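Local coordinates for protein nonribosomal peptide synthase (Streptomyces sp. MJ635-86F5, PDB 5JJP) that adenylates aliphatic beta-amino acids, probably with ATP as the AMP donor, as a member of the AMP-binding (ANL) family, at residues T421-Y426 against L433-R438; S300-G305 against F326-A331; G196-H201 against G393-P398. All coordinates share one frame; numbering follows the deposited sequence.

Long-range contacts in an adenylating enzyme can be followed as loops that nest or succeed one another. From the N terminus, strand 196-200 comes first and pairs nearly two hundred residues later with 393-398, which closes the long loop of interaction 3 at the edge of a three-stranded antiparallel sheet. Nested within that loop, interaction 2 joins 300-305 to 326-331 as parallel neighbours of a six-stranded mixed sheet, with one helix between them. Interaction 1 follows in series: 421-426 and 433-438 form a local hairpin of a third sheet. Interactions 1 and 2 touch through D423 and Y329, which ties their two sheets together, whereas interaction 3 touches neither.

Interaction 1: residues T421-Y426 against L433-R438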
ATOM      1  N   THR A 421     -10.278  10.256 -12.092  1.00 22.10           N
ATOM      2  CA  THR A 421      -8.986  10.344 -11.422  1.00 22.80           C
ATOM      3  C   THR A 421      -8.489  11.714 -11.159  1.00 21.88           C
ATOM      4  O   THR A 421      -7.606  11.878 -10.375  1.00 23.76           O
ATOM      5  CB  THR A 421      -7.855   9.694 -12.268  1.00 21.14           C
ATOM      6  OG1 THR A 421      -7.753  10.343 -13.539  1.00 20.42           O
ATOM      7  CG2 THR A 421      -8.140   8.222 -12.505  1.00 21.04           C
ATOM      8  N   GLY A 422      -8.967  12.687 -11.913  1.00 24.59           N
ATOM      9  CA  GLY A 422      -8.371  14.023 -11.909  1.00 24.53           C
ATOM     10  C   GLY A 422      -7.060  14.080 -12.666  1.00 25.08           C
ATOM     11  O   GLY A 422      -6.357  15.084 -12.596  1.00 26.51           O
ATOM     12  N   ASP A 423      -6.675  13.007 -13.344  1.00 24.12           N
ATOM     13  CA  ASP A 423      -5.450  13.009 -14.145  1.00 24.03           C
ATOM     14  C   ASP A 423      -5.774  13.242 -15.631  1.00 23.63           C
ATOM     15  O   ASP A 423      -6.731  12.678 -16.159  1.00 23.43           O
ATOM     16  CB  ASP A 423      -4.701  11.663 -14.015  1.00 25.72           C
ATOM     17  CG  ASP A 423      -4.177  11.395 -12.633  1.00 26.05           C
ATOM     18  OD1 ASP A 423      -3.833  12.365 -11.915  1.00 27.96           O
ATOM     19  OD2 ASP A 423      -4.077  10.195 -12.257  1.00 25.61           O
ATOM     20  N   LEU A 424      -4.922  14.021 -16.312  1.00 24.01           N
ATOM     21  CA  LEU A 424      -5.011  14.205 -17.746  1.00 24.37           C
ATOM     22  C   LEU A 424      -4.050  13.267 -18.467  1.00 23.48           C
ATOM     23  O   LEU A 424      -2.996  12.909 -17.938  1.00 21.41           O
ATOM     24  CB  LEU A 424      -4.635  15.616 -18.089  1.00 29.52           C
ATOM     25  CG  LEU A 424      -5.556  16.695 -17.503  1.00 31.06           C
ATOM     26  CD1 LEU A 424      -5.030  18.068 -17.872  1.00 32.09           C
ATOM     27  CD2 LEU A 424      -6.957  16.524 -18.045  1.00 30.30           C
ATOM     28  N   ALA A 425      -4.440  12.832 -19.652  1.00 23.23           N
ATOM     29  CA  ALA A 425      -3.602  11.961 -20.439  1.00 27.27           C
ATOM     30  C   ALA A 425      -4.122  11.861 -21.867  1.00 26.81           C
ATOM     31  O   ALA A 425      -5.250  12.210 -22.150  1.00 26.27           O
ATOM     32  CB  ALA A 425      -3.531  10.555 -19.802  1.00 26.98           C
ATOM     33  N   TYR A 426      -3.282  11.365 -22.754  1.00 29.90           N
ATOM     34  CA  TYR A 426      -3.702  11.018 -24.102  1.00 32.16           C
ATOM     35  C   TYR A 426      -3.312   9.577 -24.334  1.00 36.05           C
ATOM     36  O   TYR A 426      -2.511   8.987 -23.575  1.00 34.96           O
ATOM     37  CB  TYR A 426      -3.054  11.920 -25.192  1.00 30.36           C
ATOM     38  CG  TYR A 426      -1.540  11.811 -25.259  1.00 28.54           C
ATOM     39  CD1 TYR A 426      -0.722  12.725 -24.566  1.00 28.52           C
ATOM     40  CD2 TYR A 426      -0.925  10.786 -25.968  1.00 28.71           C
ATOM     41  CE1 TYR A 426       0.675  12.617 -24.582  1.00 28.54           C
ATOM     42  CE2 TYR A 426       0.481  10.677 -25.992  1.00 30.00           C
ATOM     43  CZ  TYR A 426       1.264  11.601 -25.290  1.00 28.29           C
ATOM     44  OH  TYR A 426       2.636  11.505 -25.296  1.00 32.22           O
ATOM     45  N   LEU A 433      -1.879   4.792 -22.462  1.00 30.76           N
ATOM     46  CA  LEU A 433      -1.981   6.168 -22.049  1.00 28.69           C
ATOM     47  C   LEU A 433      -0.642   6.786 -21.726  1.00 25.42           C
ATOM     48  O   LEU A 433       0.348   6.092 -21.466  1.00 22.99           O
ATOM     49  CB  LEU A 433      -2.911   6.294 -20.827  1.00 27.99           C
ATOM     50  CG  LEU A 433      -4.296   5.689 -20.964  1.00 28.87           C
ATOM     51  CD1 LEU A 433      -5.152   6.023 -19.760  1.00 29.47           C
ATOM     52  CD2 LEU A 433      -4.957   6.178 -22.241  1.00 29.39           C
ATOM     53  N   TYR A 434      -0.648   8.112 -21.707  1.00 28.46           N
ATOM     54  CA  TYR A 434       0.545   8.935 -21.365  1.00 32.25           C
ATOM     55  C   TYR A 434       0.088  10.058 -20.444  1.00 31.99           C
ATOM     56  O   TYR A 434      -0.747  10.886 -20.806  1.00 35.04           O
ATOM     57  CB  TYR A 434       1.239   9.488 -22.645  1.00 31.91           C
ATOM     58  CG  TYR A 434       1.765   8.372 -23.551  1.00 32.12           C
ATOM     59  CD1 TYR A 434       3.114   8.038 -23.598  1.00 33.35           C
ATOM     60  CD2 TYR A 434       0.894   7.632 -24.314  1.00 33.69           C
ATOM     61  CE1 TYR A 434       3.580   6.992 -24.395  1.00 35.37           C
ATOM     62  CE2 TYR A 434       1.336   6.590 -25.093  1.00 37.75           C
ATOM     63  CZ  TYR A 434       2.673   6.283 -25.148  1.00 35.80           C
ATOM     64  OH  TYR A 434       3.047   5.237 -25.943  1.00 40.03           O
ATOM     65  N   PHE A 435       0.639  10.072 -19.247  1.00 35.44           N
ATOM     66  CA  PHE A 435       0.255  11.028 -18.232  1.00 37.55           C
ATOM     67  C   PHE A 435       0.682  12.449 -18.589  1.00 37.91           C
ATOM     68  O   PHE A 435       1.819  12.660 -18.932  1.00 41.13           O
ATOM     69  CB  PHE A 435       0.886  10.589 -16.904  1.00 39.38           C
ATOM     70  CG  PHE A 435       0.617  11.527 -15.758  1.00 39.20           C
ATOM     71  CD1 PHE A 435      -0.657  11.650 -15.227  1.00 40.39           C
ATOM     72  CD2 PHE A 435       1.636  12.289 -15.220  1.00 40.48           C
ATOM     73  CE1 PHE A 435      -0.904  12.503 -14.173  1.00 41.94           C
ATOM     74  CE2 PHE A 435       1.396  13.152 -14.170  1.00 41.81           C
ATOM     75  CZ  PHE A 435       0.124  13.255 -13.641  1.00 41.51           C
ATOM     76  N   CYS A 436      -0.230  13.413 -18.459  1.00 43.63           N
ATOM     77  CA  CYS A 436       0.028  14.835 -18.790  1.00 48.37           C
ATOM     78  C   CYS A 436      -0.217  15.837 -17.651  1.00 48.40           C
ATOM     79  O   CYS A 436      -0.246  17.031 -17.894  1.00 48.68           O
ATOM     80  CB  CYS A 436      -0.864  15.263 -19.955  1.00 46.41           C
ATOM     81  SG  CYS A 436      -0.441  14.391 -21.442  1.00 51.76           S
ATOM     82  N   GLY A 437      -0.388  15.354 -16.428  1.00 54.34           N
ATOM     83  CA  GLY A 437      -0.595  16.225 -15.284  1.00 54.61           C
ATOM     84  C   GLY A 437      -2.010  16.170 -14.731  1.00 48.71           C
ATOM     85  O   GLY A 437      -2.884  15.518 -15.270  1.00 46.94           O
ATOM     86  N   ARG A 438      -2.187  16.857 -13.620  1.00 45.06           N
ATOM     87  CA  ARG A 438      -3.440  16.940 -12.931  1.00 46.69           C
ATOM     88  C   ARG A 438      -4.285  18.034 -13.542  1.00 46.68           C
ATOM     89  O   ARG A 438      -3.770  18.935 -14.139  1.00 43.67           O
ATOM     90  CB  ARG A 438      -3.188  17.285 -11.464  1.00 44.57           C
ATOM     91  CG  ARG A 438      -2.336  16.276 -10.692  1.00 44.60           C
ATOM     92  CD  ARG A 438      -3.128  15.030 -10.336  1.00 41.53           C
ATOM     93  NE  ARG A 438      -4.327  15.347  -9.554  1.00 40.33           N
ATOM     94  CZ  ARG A 438      -5.317  14.489  -9.306  1.00 36.89           C
ATOM     95  NH1 ARG A 438      -5.275  13.252  -9.781  1.00 31.09           N
ATOM     96  NH2 ARG A 438      -6.359  14.885  -8.583  1.00 39.49           N
TER
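The Y426 ring carries the CB of Y434 over one face, 3.7 Å from the ring centroid, in a CH-pi contact, while C436 SG approaches it obliquely, 3.6 Å from Y426 CD1. The two tyrosine rings are almost parallel, 7° between planes, but slid so far apart that they barely overlap. Y426 CG lies between its backbone N and carbonyl carbon (chi1 63°), a rotamer that brings the ring across to the partner strand. An alanine in place of Y426 would probably leave Y434 CB and C436 SG without their shared aromatic neighbour and open a gap at this end of the strand pair. The F435 ring has G437 N over the centre of one face and D423 at its edge, with OD1 of D423 3.7 Å from F435 CE1. Over the centre of one face of the R438 guanidinium lies G422 O, and at its edge are the two acceptors of NH1. R438, its chain bent at the second and third torsions, gives NH1 to D423 OD1 at 2.7 Å in a salt bridge and to T421 O at 2.8 Å. The carboxylate oxygen is met from above its plane, 53° out of it; D423 OD2 is hydrogen-bonded to Y329 OH, so both oxygens of the acid are held. D423 N in turn donates to T421 OG1, forming an ST turn. Backbone bonds join the strands, among them C436 N to L424 O at 2.9 Å and a reciprocal pair between Y426 and Y434. The whole is an antiparallel beta hairpin, and the T-G-D signature of adenylation enzymes lies at the corner in its first strand, held by R438 of the second.

Interaction 2: residues S300-G305 against F326-A331; sequences SILFSG and FNLYGA
L302 holds CG anti to its backbone N (chi1 177°), and its second torsion of 65° then carries CD1 across to F326 CB, 3.6 Å away, the two side chains meeting at about a right angle. F326 places CG anti to its carbonyl carbon, which sets ring atom CD2 3.7 Å from I301 O. They belong to the neighbouring parallel strands of a beta-alpha-beta unit, in which 300-304 leads through helix 310-319 to 324-329 within a six-stranded mixed sheet. The short strand segments diverge by 26°. Three backbone hydrogen bonds fix their register, pairing L302 with F326 and F303 with N327: F326 N donates to I301 O at 2.8 Å, F303 N to F326 O at 3.0 Å, and L328 N to F303 O, also at 3.0 Å. L302, F326, S304 and L328 share one face of the sheet, where L302 CD1 also reaches L328 CB at 4.0 Å, so that a single methyl group bridges two residues of the partner strand. Beyond 324-329 the sheet continues into the antiparallel edge strand 338-341, whose V339 touches F326 and L328; F233 of helix 232-243 lies on S304 and L328. On the other face F303 is packed on L313 of the crossover helix and makes an edge-to-face contact with the ring of F308. The second strand opens the N-L-Y-G-A-T-E signature of adenylation enzymes, which relatives use near the adenylate; here its first residues are engaged in sheet pairing, and the chain then leaves the strand at G330. At the far end of the shared face, L328 CB lies against S304 CB at 3.7 Å, and L328 CD2 touches that same S304 CB at 3.9 Å.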
ATOM      1  N   SER A 300      15.518  -6.201  -9.266  1.00 14.03           N
ATOM      2  CA  SER A 300      14.373  -5.443  -9.722  1.00 13.55           C
ATOM      3  C   SER A 300      14.076  -4.217  -8.913  1.00 14.02           C
ATOM      4  O   SER A 300      14.393  -4.147  -7.753  1.00 13.81           O
ATOM      5  CB  SER A 300      13.152  -6.343  -9.762  1.00 13.27           C
ATOM      6  OG  SER A 300      12.987  -6.969  -8.517  1.00 14.52           O
ATOM      7  N   ILE A 301      13.429  -3.245  -9.546  1.00 15.16           N
ATOM      8  CA  ILE A 301      13.058  -2.012  -8.870  1.00 15.94           C
ATOM      9  C   ILE A 301      11.664  -1.603  -9.311  1.00 15.95           C
ATOM     10  O   ILE A 301      11.345  -1.628 -10.503  1.00 15.05           O
ATOM     11  CB  ILE A 301      14.014  -0.869  -9.230  1.00 17.49           C
ATOM     12  CG1 ILE A 301      15.469  -1.256  -8.921  1.00 19.45           C
ATOM     13  CG2 ILE A 301      13.640   0.384  -8.465  1.00 18.01           C
ATOM     14  CD1 ILE A 301      16.498  -0.215  -9.387  1.00 20.10           C
ATOM     15  N   LEU A 302      10.861  -1.202  -8.351  1.00 17.20           N
ATOM     16  CA  LEU A 302       9.507  -0.720  -8.582  1.00 20.02           C
ATOM     17  C   LEU A 302       9.412   0.715  -8.088  1.00 22.89           C
ATOM     18  O   LEU A 302       9.775   0.986  -6.912  1.00 25.08           O
ATOM     19  CB  LEU A 302       8.565  -1.601  -7.807  1.00 20.36           C
ATOM     20  CG  LEU A 302       7.084  -1.268  -7.809  1.00 23.37           C
ATOM     21  CD1 LEU A 302       6.532  -1.419  -9.206  1.00 26.55           C
ATOM     22  CD2 LEU A 302       6.282  -2.162  -6.868  1.00 24.85           C
ATOM     23  N   PHE A 303       9.085   1.640  -8.980  1.00 24.78           N
ATOM     24  CA  PHE A 303       8.891   3.080  -8.595  1.00 31.24           C
ATOM     25  C   PHE A 303       7.469   3.492  -8.626  1.00 30.12           C
ATOM     26  O   PHE A 303       6.743   3.046  -9.474  1.00 22.28           O
ATOM     27  CB  PHE A 303       9.352   4.109  -9.622  1.00 32.60           C
ATOM     28  CG  PHE A 303      10.602   3.827 -10.255  1.00 41.26           C
ATOM     29  CD1 PHE A 303      11.772   3.777  -9.502  1.00 52.35           C
ATOM     30  CD2 PHE A 303      10.652   3.702 -11.620  1.00 47.33           C
ATOM     31  CE1 PHE A 303      12.990   3.535 -10.111  1.00 56.51           C
ATOM     32  CE2 PHE A 303      11.860   3.473 -12.239  1.00 58.83           C
ATOM     33  CZ  PHE A 303      13.035   3.380 -11.486  1.00 56.74           C
ATOM     34  N   SER A 304       7.165   4.525  -7.850  1.00 38.06           N
ATOM     35  CA  SER A 304       5.921   5.245  -8.038  1.00 41.29           C
ATOM     36  C   SER A 304       5.887   6.533  -7.316  1.00 42.85           C
ATOM     37  O   SER A 304       6.691   6.786  -6.432  1.00 40.48           O
ATOM     38  CB  SER A 304       4.803   4.434  -7.425  1.00 45.60           C
ATOM     39  OG  SER A 304       4.981   4.412  -6.028  1.00 51.69           O
ATOM     40  N   GLY A 305       4.855   7.305  -7.639  1.00 53.42           N
ATOM     41  CA  GLY A 305       4.399   8.404  -6.784  1.00 54.01           C
ATOM     42  C   GLY A 305       5.056   9.719  -7.124  1.00 54.06           C
ATOM     43  O   GLY A 305       4.955  10.699  -6.357  1.00 52.79           O
ATOM     44  N   PHE A 326      10.160  -1.395 -13.025  1.00 16.06           N
ATOM     45  CA  PHE A 326       8.746  -1.229 -13.226  1.00 17.81           C
ATOM     46  C   PHE A 326       8.258   0.156 -12.810  1.00 18.96           C
ATOM     47  O   PHE A 326       8.547   0.627 -11.740  1.00 17.02           O
ATOM     48  CB  PHE A 326       8.007  -2.220 -12.343  1.00 17.72           C
ATOM     49  CG  PHE A 326       8.434  -3.618 -12.522  1.00 17.06           C
ATOM     50  CD1 PHE A 326       8.188  -4.279 -13.687  1.00 17.05           C
ATOM     51  CD2 PHE A 326       9.027  -4.325 -11.457  1.00 18.21           C
ATOM     52  CE1 PHE A 326       8.575  -5.601 -13.834  1.00 15.88           C
ATOM     53  CE2 PHE A 326       9.382  -5.664 -11.601  1.00 16.46           C
ATOM     54  CZ  PHE A 326       9.189  -6.274 -12.816  1.00 15.24           C
ATOM     55  N   ASN A 327       7.388   0.706 -13.624  1.00 24.14           N
ATOM     56  CA  ASN A 327       6.769   2.008 -13.399  1.00 27.32           C
ATOM     57  C   ASN A 327       5.307   1.812 -12.965  1.00 26.64           C
ATOM     58  O   ASN A 327       4.492   1.158 -13.656  1.00 24.12           O
ATOM     59  CB  ASN A 327       6.857   2.811 -14.705  1.00 32.72           C
ATOM     60  CG  ASN A 327       6.089   4.112 -14.645  1.00 35.28           C
ATOM     61  OD1 ASN A 327       6.127   4.809 -13.642  1.00 34.80           O
ATOM     62  ND2 ASN A 327       5.382   4.442 -15.733  1.00 37.04           N
ATOM     63  N   LEU A 328       5.001   2.330 -11.790  1.00 24.54           N
ATOM     64  CA  LEU A 328       3.708   2.107 -11.178  1.00 27.25           C
ATOM     65  C   LEU A 328       2.910   3.416 -11.195  1.00 27.09           C
ATOM     66  O   LEU A 328       3.331   4.390 -10.589  1.00 25.67           O
ATOM     67  CB  LEU A 328       3.941   1.646  -9.747  1.00 28.01           C
ATOM     68  CG  LEU A 328       2.771   0.992  -9.044  1.00 33.87           C
ATOM     69  CD1 LEU A 328       2.527  -0.381  -9.635  1.00 34.17           C
ATOM     70  CD2 LEU A 328       3.052   0.897  -7.545  1.00 36.91           C
ATOM     71  N   TYR A 329       1.792   3.452 -11.904  1.00 26.10           N
ATOM     72  CA  TYR A 329       0.955   4.664 -11.983  1.00 25.82           C
ATOM     73  C   TYR A 329      -0.286   4.411 -11.130  1.00 27.88           C
ATOM     74  O   TYR A 329      -0.884   3.323 -11.179  1.00 25.14           O
ATOM     75  CB  TYR A 329       0.503   5.008 -13.437  1.00 24.71           C
ATOM     76  CG  TYR A 329      -0.812   5.823 -13.464  1.00 24.04           C
ATOM     77  CD1 TYR A 329      -0.847   7.151 -13.051  1.00 24.26           C
ATOM     78  CD2 TYR A 329      -2.020   5.223 -13.829  1.00 25.86           C
ATOM     79  CE1 TYR A 329      -2.034   7.889 -13.021  1.00 24.05           C
ATOM     80  CE2 TYR A 329      -3.220   5.939 -13.792  1.00 26.67           C
ATOM     81  CZ  TYR A 329      -3.219   7.269 -13.385  1.00 27.48           C
ATOM     82  OH  TYR A 329      -4.414   7.969 -13.324  1.00 29.22           O
ATOM     83  N   GLY A 330      -0.672   5.421 -10.354  1.00 28.81           N
ATOM     84  CA  GLY A 330      -2.010   5.439  -9.730  1.00 28.34           C
ATOM     85  C   GLY A 330      -2.073   6.284  -8.488  1.00 23.02           C
ATOM     86  O   GLY A 330      -1.138   6.997  -8.180  1.00 24.59           O
ATOM     87  N   ALA A 331      -3.163   6.146  -7.760  1.00 20.79           N
ATOM     88  CA  ALA A 331      -3.395   6.919  -6.578  1.00 19.28           C
ATOM     89  C   ALA A 331      -3.933   6.104  -5.414  1.00 18.11           C
ATOM     90  O   ALA A 331      -4.344   4.940  -5.540  1.00 15.21           O
ATOM     91  CB  ALA A 331      -4.365   8.046  -6.898  1.00 20.20           C
TER

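Interaction 3: residues G196-H201 against G393-P398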
ATOM      1  N   GLY A 196     -10.455  11.593   3.608  1.00 20.98           N
ATOM      2  CA  GLY A 196     -10.206  10.281   4.143  1.00 19.53           C
ATOM      3  C   GLY A 196     -10.621   9.246   3.104  1.00 19.44           C
ATOM      4  O   GLY A 196     -11.804   8.990   2.916  1.00 17.23           O
ATOM      5  N   VAL A 197      -9.649   8.629   2.457  1.00 17.82           N
ATOM      6  CA  VAL A 197      -9.923   7.597   1.489  1.00 17.59           C
ATOM      7  C   VAL A 197     -10.238   6.289   2.219  1.00 18.12           C
ATOM      8  O   VAL A 197      -9.402   5.774   2.954  1.00 21.26           O
ATOM      9  CB  VAL A 197      -8.727   7.435   0.525  1.00 17.40           C
ATOM     10  CG1 VAL A 197      -8.902   6.206  -0.377  1.00 18.54           C
ATOM     11  CG2 VAL A 197      -8.594   8.676  -0.302  1.00 16.54           C
ATOM     12  N   VAL A 198     -11.417   5.745   1.977  1.00 16.05           N
ATOM     13  CA  VAL A 198     -11.876   4.574   2.674  1.00 16.07           C
ATOM     14  C   VAL A 198     -11.701   3.388   1.731  1.00 16.26           C
ATOM     15  O   VAL A 198     -12.321   3.344   0.687  1.00 13.59           O
ATOM     16  CB  VAL A 198     -13.375   4.678   3.064  1.00 16.59           C
ATOM     17  CG1 VAL A 198     -13.853   3.437   3.787  1.00 15.39           C
ATOM     18  CG2 VAL A 198     -13.620   5.925   3.917  1.00 17.55           C
ATOM     19  N   MET A 199     -10.846   2.426   2.113  1.00 15.85           N
ATOM     20  CA  MET A 199     -10.627   1.237   1.262  1.00 15.26           C
ATOM     21  C   MET A 199     -11.229  -0.009   1.891  1.00 13.97           C
ATOM     22  O   MET A 199     -10.909  -0.333   3.016  1.00 15.73           O
ATOM     23  CB  MET A 199      -9.136   1.020   1.046  1.00 16.28           C
ATOM     24  CG  MET A 199      -8.820   0.013  -0.029  1.00 16.57           C
ATOM     25  SD  MET A 199      -9.405   0.503  -1.680  1.00 18.41           S
ATOM     26  CE  MET A 199      -8.294   1.899  -1.945  1.00 15.94           C
ATOM     27  N   SER A 200     -12.083  -0.715   1.169  1.00 12.67           N
ATOM     28  CA  SER A 200     -12.659  -1.960   1.659  1.00 12.08           C
ATOM     29  C   SER A 200     -11.630  -3.116   1.559  1.00 11.26           C
ATOM     30  O   SER A 200     -10.645  -3.036   0.833  1.00 10.30           O
ATOM     31  CB  SER A 200     -13.919  -2.322   0.846  1.00 13.11           C
ATOM     32  OG  SER A 200     -13.615  -2.841  -0.454  1.00 14.10           O
ATOM     33  N   HIS A 201     -11.923  -4.212   2.241  1.00 11.43           N
ATOM     34  CA  HIS A 201     -11.166  -5.419   2.088  1.00 11.74           C
ATOM     35  C   HIS A 201     -11.226  -5.885   0.657  1.00 13.39           C
ATOM     36  O   HIS A 201     -10.234  -6.297   0.042  1.00 14.41           O
ATOM     37  CB  HIS A 201     -11.703  -6.503   3.014  1.00 11.05           C
ATOM     38  CG  HIS A 201     -11.468  -6.229   4.457  1.00 10.61           C
ATOM     39  ND1 HIS A 201     -10.395  -6.757   5.145  1.00 11.48           N
ATOM     40  CD2 HIS A 201     -12.161  -5.489   5.354  1.00 10.05           C
ATOM     41  CE1 HIS A 201     -10.425  -6.326   6.400  1.00 10.76           C
ATOM     42  NE2 HIS A 201     -11.502  -5.576   6.555  1.00 10.13           N
ATOM     43  N   GLY A 393     -15.333   5.475  -0.822  1.00 17.87           N
ATOM     44  CA  GLY A 393     -15.755   6.848  -0.759  1.00 17.29           C
ATOM     45  C   GLY A 393     -14.816   7.632   0.084  1.00 18.31           C
ATOM     46  O   GLY A 393     -13.883   7.079   0.684  1.00 20.49           O
ATOM     47  N   TYR A 394     -15.077   8.923   0.184  1.00 18.19           N
ATOM     48  CA  TYR A 394     -14.328   9.777   1.077  1.00 18.14           C
ATOM     49  C   TYR A 394     -15.100   9.887   2.387  1.00 17.23           C
ATOM     50  O   TYR A 394     -16.315  10.082   2.388  1.00 16.72           O
ATOM     51  CB  TYR A 394     -14.183  11.151   0.468  1.00 20.65           C
ATOM     52  CG  TYR A 394     -13.355  11.189  -0.789  1.00 20.98           C
ATOM     53  CD1 TYR A 394     -11.972  10.946  -0.734  1.00 22.88           C
ATOM     54  CD2 TYR A 394     -13.927  11.485  -2.031  1.00 20.82           C
ATOM     55  CE1 TYR A 394     -11.182  11.001  -1.876  1.00 21.76           C
ATOM     56  CE2 TYR A 394     -13.155  11.510  -3.182  1.00 21.98           C
ATOM     57  CZ  TYR A 394     -11.777  11.251  -3.102  1.00 22.39           C
ATOM     58  OH  TYR A 394     -10.961  11.279  -4.222  1.00 23.16           O
ATOM     59  N   TRP A 395     -14.418   9.699   3.494  1.00 16.08           N
ATOM     60  CA  TRP A 395     -15.075   9.506   4.797  1.00 17.35           C
ATOM     61  C   TRP A 395     -15.940  10.710   5.177  1.00 17.71           C
ATOM     62  O   TRP A 395     -15.499  11.835   5.097  1.00 18.87           O
ATOM     63  CB  TRP A 395     -14.021   9.281   5.865  1.00 16.62           C
ATOM     64  CG  TRP A 395     -14.582   9.145   7.193  1.00 17.14           C
ATOM     65  CD1 TRP A 395     -14.773  10.166   8.110  1.00 17.63           C
ATOM     66  CD2 TRP A 395     -15.099   7.980   7.788  1.00 15.72           C
ATOM     67  NE1 TRP A 395     -15.363   9.671   9.245  1.00 16.65           N
ATOM     68  CE2 TRP A 395     -15.569   8.333   9.068  1.00 16.01           C
ATOM     69  CE3 TRP A 395     -15.197   6.665   7.380  1.00 16.83           C
ATOM     70  CZ2 TRP A 395     -16.101   7.420   9.931  1.00 17.20           C
ATOM     71  CZ3 TRP A 395     -15.746   5.751   8.226  1.00 16.03           C
ATOM     72  CH2 TRP A 395     -16.181   6.122   9.497  1.00 17.39           C
ATOM     73  N   ALA A 396     -17.198  10.456   5.444  1.00 20.63           N
ATOM     74  CA  ALA A 396     -18.179  11.480   5.871  1.00 22.23           C
ATOM     75  C   ALA A 396     -18.414  12.575   4.838  1.00 24.35           C
ATOM     76  O   ALA A 396     -18.842  13.647   5.214  1.00 25.37           O
ATOM     77  CB  ALA A 396     -17.756  12.095   7.204  1.00 20.20           C
ATOM     78  N   ASP A 397     -18.182  12.282   3.555  1.00 25.23           N
ATOM     79  CA  ASP A 397     -18.232  13.274   2.513  1.00 24.19           C
ATOM     80  C   ASP A 397     -18.903  12.715   1.256  1.00 27.40           C
ATOM     81  O   ASP A 397     -18.248  12.486   0.228  1.00 24.44           O
ATOM     82  CB  ASP A 397     -16.831  13.768   2.214  1.00 23.44           C
ATOM     83  CG  ASP A 397     -16.819  15.115   1.468  1.00 24.88           C
ATOM     84  OD1 ASP A 397     -17.803  15.448   0.782  1.00 26.98           O
ATOM     85  OD2 ASP A 397     -15.796  15.829   1.553  1.00 26.07           O
ATOM     86  N   PRO A 398     -20.237  12.526   1.317  1.00 29.48           N
ATOM     87  CA  PRO A 398     -20.949  11.978   0.180  1.00 28.87           C
ATOM     88  C   PRO A 398     -20.833  12.814  -1.096  1.00 31.25           C
ATOM     89  O   PRO A 398     -20.842  12.261  -2.210  1.00 34.33           O
ATOM     90  CB  PRO A 398     -22.406  11.898   0.670  1.00 30.68           C
ATOM     91  CG  PRO A 398     -22.480  12.726   1.905  1.00 31.17           C
ATOM     92  CD  PRO A 398     -21.102  12.712   2.493  1.00 30.56           C
TER
HETATM   93  O   HOH W   1     -13.256  12.743   4.005  1.00 14.67           O
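W395 N donates to G196 O at 2.8 Å, in the plane of the carbonyl, and two residues further on V198 N donates to G393 O at 3.1 Å. These two backbone bonds pin the segments antiparallel. A water molecule adds a third link: it accepts from G196 N and donates to W395 O, the latter at 2.7 Å, so the amide and carbonyl of G196 are both engaged with W395. A side chain on G196 would come tight against W395 CB, which suits a glycine at this point. G196 closes the glycine-rich T-S-G-T-T-G-R-P-K-G motif, which in related adenylating enzymes contacts the ATP phosphates. Beyond the backbone, packing is by small branches against rings. V198 CG2 stands at the edge of the W395 indole, in its plane and 3.9 Å from CE3; the indole takes this place because CG is anti to its backbone N (chi1 177°). V197 and Y394 run side by side in the same direction, with V197 CG2 3.8 Å from Y394 CE1. The phenol end of Y394 is hydrogen-bonded to E333, and K195 makes a cation-pi contact with the ring. From Y394 to D397 the chain makes a type II beta turn, closed by D397 N to Y394 O at 3.1 Å, and D397 caps helix 398-404 through A400 N. Strand 196-200 is the middle of a three-stranded antiparallel sheet, with the short, weakly bonded strand 393-394 on one side and 181-186 on the other; it runs directly into helix 201-212, N-capped by S200, while Y394 packs on A400 and A404 of helix 398-404.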